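Local coordinates for protein phosphatase Slingshot homolog 2 (Homo sapiens, PDB 2NT2) that dephosphorylates cofilin through its catalytic domain, a dual-specificity protein phosphatase, and so activates this actin-depolymerizing factor and regulates actin filament dynamics, at residues A[108-112]-A[135-139]; A[48-52]-A[73-77]; A[97-101]-A[114-118]. The protein carries 1 engineered substitution. All coordinates share one frame. Residue numbers count along the deposited sequence, not the author numbering.

Interaction 1: A[108-112]-A[135-139]; sequences GWNLD and LEEYQ
The turn between two consecutive helices meets the flank of the C-terminal helix here. Gly-108 leaves helix 94-107 with positive phi (67/37), a conformation that favours glycine; Trp-109 and Asn-110 are extended (-81/142 and -58/158), and Asn-110 occupies the N-cap position of helix 111-121, although its side chain makes no capping bond. Leu-111 (t, p) opens that helix and points toward residues 135-139, which are helical throughout; the backbones come nearest at Leu-111 and Gln-139, with CA atoms 6.6 Å apart. Along the second segment, Leu-135 (m, t) comes first, its CB 4.0 Å from CD1 of Leu-111. Glu-136 follows at the exposed margin, where its CG lies 3.8 Å from Leu-111 CD2, an aliphatic contact. One turn after Leu-135, its backbone N bonded to Leu-135 O at 2.9 Å, Gln-139 (t, t) extends its side chain toward the start of helix 111-121 and covers the backbone of Asn-110 and Leu-111. The leucine thus lies against the side of helix 129-143, and helix 94-107 packs against both, through Ile-100 on Leu-111 and Met-104 on Gln-139, so that three helices meet here in the phosphatase domain.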
# COMPACT_ATOMS: atom_id res chain seq x y z
N GLY A 108 -1.11 10.37 -11.64
CA GLY A 108 -1.35 11.80 -11.49
C GLY A 108 -2.80 12.11 -11.17
O GLY A 108 -3.36 13.10 -11.62
N TRP A 109 -3.40 11.25 -10.36
CA TRP A 109 -4.79 11.35 -9.97
C TRP A 109 -5.04 12.34 -8.84
O TRP A 109 -4.26 12.44 -7.90
CB TRP A 109 -5.26 9.95 -9.54
CG TRP A 109 -5.57 9.07 -10.72
CD1 TRP A 109 -5.43 9.39 -12.04
CD2 TRP A 109 -6.06 7.73 -10.68
NE1 TRP A 109 -5.80 8.33 -12.82
CE2 TRP A 109 -6.20 7.30 -12.01
CE3 TRP A 109 -6.39 6.86 -9.64
CZ2 TRP A 109 -6.66 6.03 -12.33
CZ3 TRP A 109 -6.85 5.60 -9.96
CH2 TRP A 109 -6.98 5.19 -11.29
N ASN A 110 -6.15 13.08 -8.91
CA ASN A 110 -6.58 13.90 -7.79
C ASN A 110 -6.78 13.03 -6.56
O ASN A 110 -6.99 11.82 -6.69
CB ASN A 110 -7.88 14.62 -8.12
CG ASN A 110 -7.68 15.90 -8.91
OD1 ASN A 110 -6.56 16.22 -9.30
ND2 ASN A 110 -8.78 16.61 -9.15
N LEU A 111 -6.74 13.61 -5.36
CA LEU A 111 -6.90 12.79 -4.16
C LEU A 111 -8.27 12.13 -4.11
O LEU A 111 -8.37 10.92 -3.88
CB LEU A 111 -6.66 13.60 -2.89
CG LEU A 111 -7.07 12.92 -1.58
CD1 LEU A 111 -6.44 11.55 -1.44
CD2 LEU A 111 -6.70 13.82 -0.40
N ASP A 112 -9.34 12.91 -4.28
CA ASP A 112 -10.67 12.29 -4.20
C ASP A 112 -10.83 11.22 -5.27
O ASP A 112 -11.39 10.16 -4.98
CB ASP A 112 -11.74 13.38 -4.31
CG ASP A 112 -11.92 14.05 -2.95
OD1 ASP A 112 -10.92 14.24 -2.23
OD2 ASP A 112 -13.08 14.37 -2.60
N LEU A 135 -2.31 12.91 3.09
CA LEU A 135 -2.60 12.69 1.68
C LEU A 135 -2.98 13.99 0.99
O LEU A 135 -2.57 14.23 -0.14
CB LEU A 135 -3.71 11.65 1.51
CG LEU A 135 -3.30 10.19 1.75
CD1 LEU A 135 -4.54 9.32 1.98
CD2 LEU A 135 -2.47 9.65 0.61
N GLU A 136 -3.72 14.83 1.70
CA GLU A 136 -4.02 16.19 1.28
C GLU A 136 -2.73 16.99 1.11
O GLU A 136 -2.57 17.75 0.16
CB GLU A 136 -4.90 16.91 2.29
CG GLU A 136 -6.37 16.57 2.27
CD GLU A 136 -7.10 17.14 3.48
OE1 GLU A 136 -6.57 18.10 4.09
OE2 GLU A 136 -8.18 16.61 3.81
N GLU A 137 -1.81 16.83 2.07
CA GLU A 137 -0.51 17.47 1.91
C GLU A 137 0.17 16.95 0.64
O GLU A 137 0.61 17.74 -0.19
CB GLU A 137 0.38 17.25 3.13
CG GLU A 137 1.67 18.05 3.09
CD GLU A 137 2.42 18.11 4.40
OE1 GLU A 137 3.54 18.68 4.40
OE2 GLU A 137 1.90 17.61 5.42
N TYR A 138 0.25 15.63 0.54
CA TYR A 138 0.93 14.95 -0.55
C TYR A 138 0.48 15.53 -1.89
O TYR A 138 1.29 15.87 -2.75
CB TYR A 138 0.66 13.46 -0.49
CG TYR A 138 1.52 12.58 -1.36
CD1 TYR A 138 2.90 12.69 -1.35
CD2 TYR A 138 0.95 11.63 -2.21
CE1 TYR A 138 3.70 11.90 -2.14
CE2 TYR A 138 1.75 10.83 -3.01
CZ TYR A 138 3.12 10.97 -2.97
OH TYR A 138 3.92 10.18 -3.76
N GLN A 139 -0.84 15.66 -2.02
CA GLN A 139 -1.45 16.32 -3.17
C GLN A 139 -0.81 17.68 -3.43
O GLN A 139 -0.31 17.93 -4.53
CB GLN A 139 -2.95 16.48 -2.92
CG GLN A 139 -3.72 17.06 -4.10
CD GLN A 139 -5.22 16.95 -3.84
OE1 GLN A 139 -5.68 17.36 -2.78
NE2 GLN A 139 -5.94 16.39 -4.80

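Interaction 2: A[48-52]-A[73-77]; sequences FEYHN and FISKA
Edge strand 49-52 runs nearly antiparallel to helix 73-77, the axes 10.3 Å apart at -162°, and the ring of Phe-73 bridges much of that gap. Phe-73 adopts chi1 t with chi2 near 70°, which turns one ring face to CB of His-51: this atom sits 3.5 Å from the Phe-73 ring centroid, 9° off the normal, a CH-pi contact. His-51 itself is t, its imidazole oblique to the phenyl ring (centroids 5.3 Å apart, planes at 35°). At the ring edge, Phe-73 CZ lies 3.4 Å from Glu-49 O. This is helix-on-sheet packing of the alpha/beta phosphatase fold, in which helix 67-79 packs on one face of the sheet; Phe-73 also reaches Cys-84 of strand 83-87, and strand 49-52 pairs with strand 30-35. Toward the solvent, Lys-76 is all-trans and stretches its NZ to within 3.5 Å of Glu-49 OE1, a salt bridge, while Glu-49 holds chi1 (-117°) and chi2 (-137°) between wells. Tyr-50 (m) points away from the helix, its OH hydrogen-bonded to Phe-44 N.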
# COMPACT_ATOMS: atom_id res chain seq x y z
N PHE A 48 9.37 -14.34 -1.00
CA PHE A 48 9.05 -13.02 -1.54
C PHE A 48 10.08 -11.96 -1.15
O PHE A 48 10.67 -12.03 -0.07
CB PHE A 48 7.66 -12.58 -1.08
CG PHE A 48 6.57 -13.61 -1.30
CD1 PHE A 48 6.22 -14.48 -0.28
CD2 PHE A 48 5.90 -13.70 -2.51
CE1 PHE A 48 5.21 -15.42 -0.47
CE2 PHE A 48 4.90 -14.63 -2.71
CZ PHE A 48 4.56 -15.49 -1.68
N GLU A 49 10.25 -11.00 -2.04
CA GLU A 49 11.03 -9.79 -1.80
C GLU A 49 10.21 -8.80 -0.97
O GLU A 49 9.12 -8.41 -1.39
CB GLU A 49 11.39 -9.16 -3.14
CG GLU A 49 12.88 -9.11 -3.41
CD GLU A 49 13.29 -7.77 -4.00
OE1 GLU A 49 13.09 -6.73 -3.34
OE2 GLU A 49 13.81 -7.77 -5.14
N TYR A 50 10.75 -8.41 0.18
CA TYR A 50 10.04 -7.58 1.13
C TYR A 50 10.58 -6.15 1.21
O TYR A 50 11.77 -5.92 1.02
CB TYR A 50 10.09 -8.19 2.54
CG TYR A 50 9.18 -9.38 2.70
CD1 TYR A 50 9.67 -10.67 2.55
CD2 TYR A 50 7.83 -9.22 2.98
CE1 TYR A 50 8.84 -11.76 2.69
CE2 TYR A 50 7.00 -10.31 3.12
CZ TYR A 50 7.51 -11.58 2.98
OH TYR A 50 6.70 -12.69 3.11
N HIS A 51 9.68 -5.23 1.50
CA HIS A 51 10.02 -3.87 1.90
C HIS A 51 9.17 -3.45 3.10
O HIS A 51 7.95 -3.61 3.09
CB HIS A 51 9.86 -2.87 0.76
CG HIS A 51 10.56 -1.57 1.02
ND1 HIS A 51 11.83 -1.31 0.57
CD2 HIS A 51 10.18 -0.45 1.68
CE1 HIS A 51 12.21 -0.10 0.93
NE2 HIS A 51 11.22 0.45 1.62
N ASN A 52 9.80 -2.95 4.15
CA ASN A 52 9.08 -2.70 5.40
C ASN A 52 9.09 -1.23 5.79
O ASN A 52 10.11 -0.55 5.72
CB ASN A 52 9.69 -3.57 6.51
CG ASN A 52 9.44 -5.04 6.27
OD1 ASN A 52 8.57 -5.64 6.91
ND2 ASN A 52 10.17 -5.65 5.34
N PHE A 73 9.53 0.94 -4.45
CA PHE A 73 9.36 -0.50 -4.37
C PHE A 73 8.27 -0.99 -5.32
O PHE A 73 8.50 -1.93 -6.08
CB PHE A 73 9.02 -0.90 -2.93
CG PHE A 73 9.08 -2.41 -2.71
CD1 PHE A 73 10.30 -3.07 -2.73
CD2 PHE A 73 7.93 -3.14 -2.48
CE1 PHE A 73 10.37 -4.43 -2.53
CE2 PHE A 73 7.99 -4.50 -2.28
CZ PHE A 73 9.22 -5.15 -2.31
N ILE A 74 7.10 -0.36 -5.26
CA ILE A 74 5.96 -0.77 -6.06
C ILE A 74 6.26 -0.62 -7.55
O ILE A 74 5.86 -1.44 -8.36
CB ILE A 74 4.70 0.06 -5.74
CG1 ILE A 74 4.20 -0.04 -4.29
CG2 ILE A 74 3.57 -0.30 -6.71
CD1 ILE A 74 3.09 0.93 -3.97
N SER A 75 6.96 0.47 -7.87
CA SER A 75 7.45 0.72 -9.22
C SER A 75 8.41 -0.39 -9.63
O SER A 75 8.44 -0.84 -10.78
CB SER A 75 8.12 2.09 -9.29
OG SER A 75 9.36 2.05 -9.97
N LYS A 76 9.19 -0.85 -8.66
CA LYS A 76 10.10 -1.98 -8.85
C LYS A 76 9.34 -3.24 -9.25
O LYS A 76 9.73 -3.95 -10.17
CB LYS A 76 10.90 -2.21 -7.58
CG LYS A 76 11.80 -3.44 -7.61
CD LYS A 76 12.61 -3.54 -6.33
CE LYS A 76 13.90 -4.32 -6.54
NZ LYS A 76 14.75 -4.31 -5.32
N ALA A 77 8.22 -3.51 -8.58
CA ALA A 77 7.45 -4.71 -8.88
C ALA A 77 7.04 -4.73 -10.35
O ALA A 77 7.37 -5.66 -11.08
CB ALA A 77 6.24 -4.82 -7.98

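Interaction 3: A[97-101]-A[114-118]; sequences STVIA and AYDYV
Ile-100 is the main protrusion in this buried helix-helix contact. Both segments are regular alpha-helix, with Ala-101 N to Ser-97 O at 3.0 Å and Val-118 N to Ala-114 O at 2.8 Å; their axes approach to 9.2 Å at a signed crossing angle of 125°. The backbones are nearest at Ile-100 and Ala-114, whose CA atoms are 5.6 Å apart, and the small methyl of Ala-114 permits this: its CB rests 3.8 Å from Ile-100 O and 3.9 Å from Ile-100 CG2. Ile-100 (chi1 m, chi2 off-well at 140°) enters the hollow formed by Ala-114, Tyr-115 and Val-118: Ile-100 CD1 lies 3.7 Å from Tyr-115 CD1, and Ile-100 CG1 lies 3.8 Å from Val-118 CG2. The two helices are consecutive, 94-107 and 111-121, in the helical part of the protein-tyrosine phosphatase fold. Helix 94-107 follows the phosphate-binding P-loop, which begins at Ser-88, the engineered replacement of the phosphocysteine nucleophile, and the side chains of Val-99 and Ser-88 lie about 9 Å apart. Val-118 (t) provides the return bump: its CG2 fits between Ile-100 and Val-99, reaching Val-99 CG1 at 4.0 Å. Both valines also touch Leu-13 of strand 11-14. Tyr-115 (t) borders the hollow with its ring and leans on Pro-127, while Leu-135 of helix 129-143 packs on Ile-100.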
# COMPACT_ATOMS: atom_id res chain seq x y z
N SER A 97 -3.84 4.05 2.66
CA SER A 97 -3.28 5.37 2.45
C SER A 97 -2.10 5.33 1.48
O SER A 97 -2.01 6.12 0.55
CB SER A 97 -2.81 5.99 3.78
OG SER A 97 -3.75 5.74 4.80
N THR A 98 -1.19 4.39 1.73
CA THR A 98 -0.02 4.21 0.88
C THR A 98 -0.43 3.97 -0.57
O THR A 98 0.10 4.58 -1.49
CB THR A 98 0.85 3.03 1.36
OG1 THR A 98 1.34 3.32 2.67
CG2 THR A 98 2.06 2.87 0.45
N VAL A 99 -1.41 3.08 -0.75
CA VAL A 99 -1.89 2.77 -2.09
C VAL A 99 -2.51 4.00 -2.74
O VAL A 99 -2.31 4.26 -3.93
CB VAL A 99 -2.92 1.63 -2.07
CG1 VAL A 99 -3.65 1.57 -3.40
CG2 VAL A 99 -2.25 0.29 -1.77
N ILE A 100 -3.25 4.79 -1.97
CA ILE A 100 -3.88 5.98 -2.54
C ILE A 100 -2.82 6.96 -3.03
O ILE A 100 -2.94 7.52 -4.12
CB ILE A 100 -4.82 6.68 -1.55
CG1 ILE A 100 -6.11 5.92 -1.26
CG2 ILE A 100 -5.14 8.09 -2.05
CD1 ILE A 100 -6.57 5.96 0.18
N ALA A 101 -1.78 7.16 -2.23
CA ALA A 101 -0.67 8.04 -2.55
C ALA A 101 0.06 7.59 -3.81
O ALA A 101 0.42 8.40 -4.65
CB ALA A 101 0.31 8.11 -1.39
N ALA A 114 -8.38 9.25 -6.52
CA ALA A 114 -7.66 8.05 -6.10
C ALA A 114 -8.31 7.42 -4.88
O ALA A 114 -8.53 6.21 -4.82
CB ALA A 114 -6.20 8.37 -5.81
N TYR A 115 -8.66 8.24 -3.88
CA TYR A 115 -9.35 7.70 -2.71
C TYR A 115 -10.64 6.99 -3.15
O TYR A 115 -10.88 5.86 -2.76
CB TYR A 115 -9.67 8.79 -1.70
CG TYR A 115 -10.44 8.34 -0.48
CD1 TYR A 115 -9.79 7.81 0.62
CD2 TYR A 115 -11.83 8.43 -0.44
CE1 TYR A 115 -10.48 7.39 1.74
CE2 TYR A 115 -12.54 8.02 0.68
CZ TYR A 115 -11.86 7.50 1.77
OH TYR A 115 -12.56 7.09 2.87
N ASP A 116 -11.42 7.67 -3.98
CA ASP A 116 -12.64 7.14 -4.56
C ASP A 116 -12.39 5.86 -5.36
O ASP A 116 -13.18 4.92 -5.31
CB ASP A 116 -13.28 8.16 -5.51
CG ASP A 116 -14.04 9.24 -4.76
OD1 ASP A 116 -14.05 9.21 -3.51
OD2 ASP A 116 -14.62 10.11 -5.43
N TYR A 117 -11.30 5.86 -6.12
CA TYR A 117 -10.94 4.68 -6.90
C TYR A 117 -10.68 3.50 -5.97
O TYR A 117 -11.21 2.41 -6.15
CB TYR A 117 -9.71 4.97 -7.76
CG TYR A 117 -9.26 3.80 -8.61
CD1 TYR A 117 -9.86 3.54 -9.83
CD2 TYR A 117 -8.24 2.96 -8.18
CE1 TYR A 117 -9.45 2.47 -10.60
CE2 TYR A 117 -7.82 1.89 -8.95
CZ TYR A 117 -8.43 1.65 -10.17
OH TYR A 117 -8.03 0.59 -10.95
N VAL A 118 -9.87 3.76 -4.95
CA VAL A 118 -9.48 2.74 -3.99
C VAL A 118 -10.65 2.36 -3.08
O VAL A 118 -10.82 1.18 -2.75
CB VAL A 118 -8.29 3.19 -3.12
CG1 VAL A 118 -7.98 2.13 -2.08
CG2 VAL A 118 -7.07 3.47 -3.99

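Along the chain, interaction 2 closes before the other two begin, whereas the segments of interactions 1 and 3 alternate. These two share helix 111-121, have centres 9 Å apart and touch directly: Leu-111 CD1 lies 3.7 Å from Ile-100 CG2, and Tyr-138 CE2 lies 3.2 Å from Ala-101 O. Together they join helices 94-107, 111-121 and 129-143, which follow the catalytic loop, into one continuous packed unit. Interaction 2 lies apart, its centre 22 Å from that of interaction 1 and 18 Å from that of interaction 3, on the opposite side of the chain's centre from the latter. Within the same catalytic domain, it joins helix 67-79 to the outermost strand 49-52.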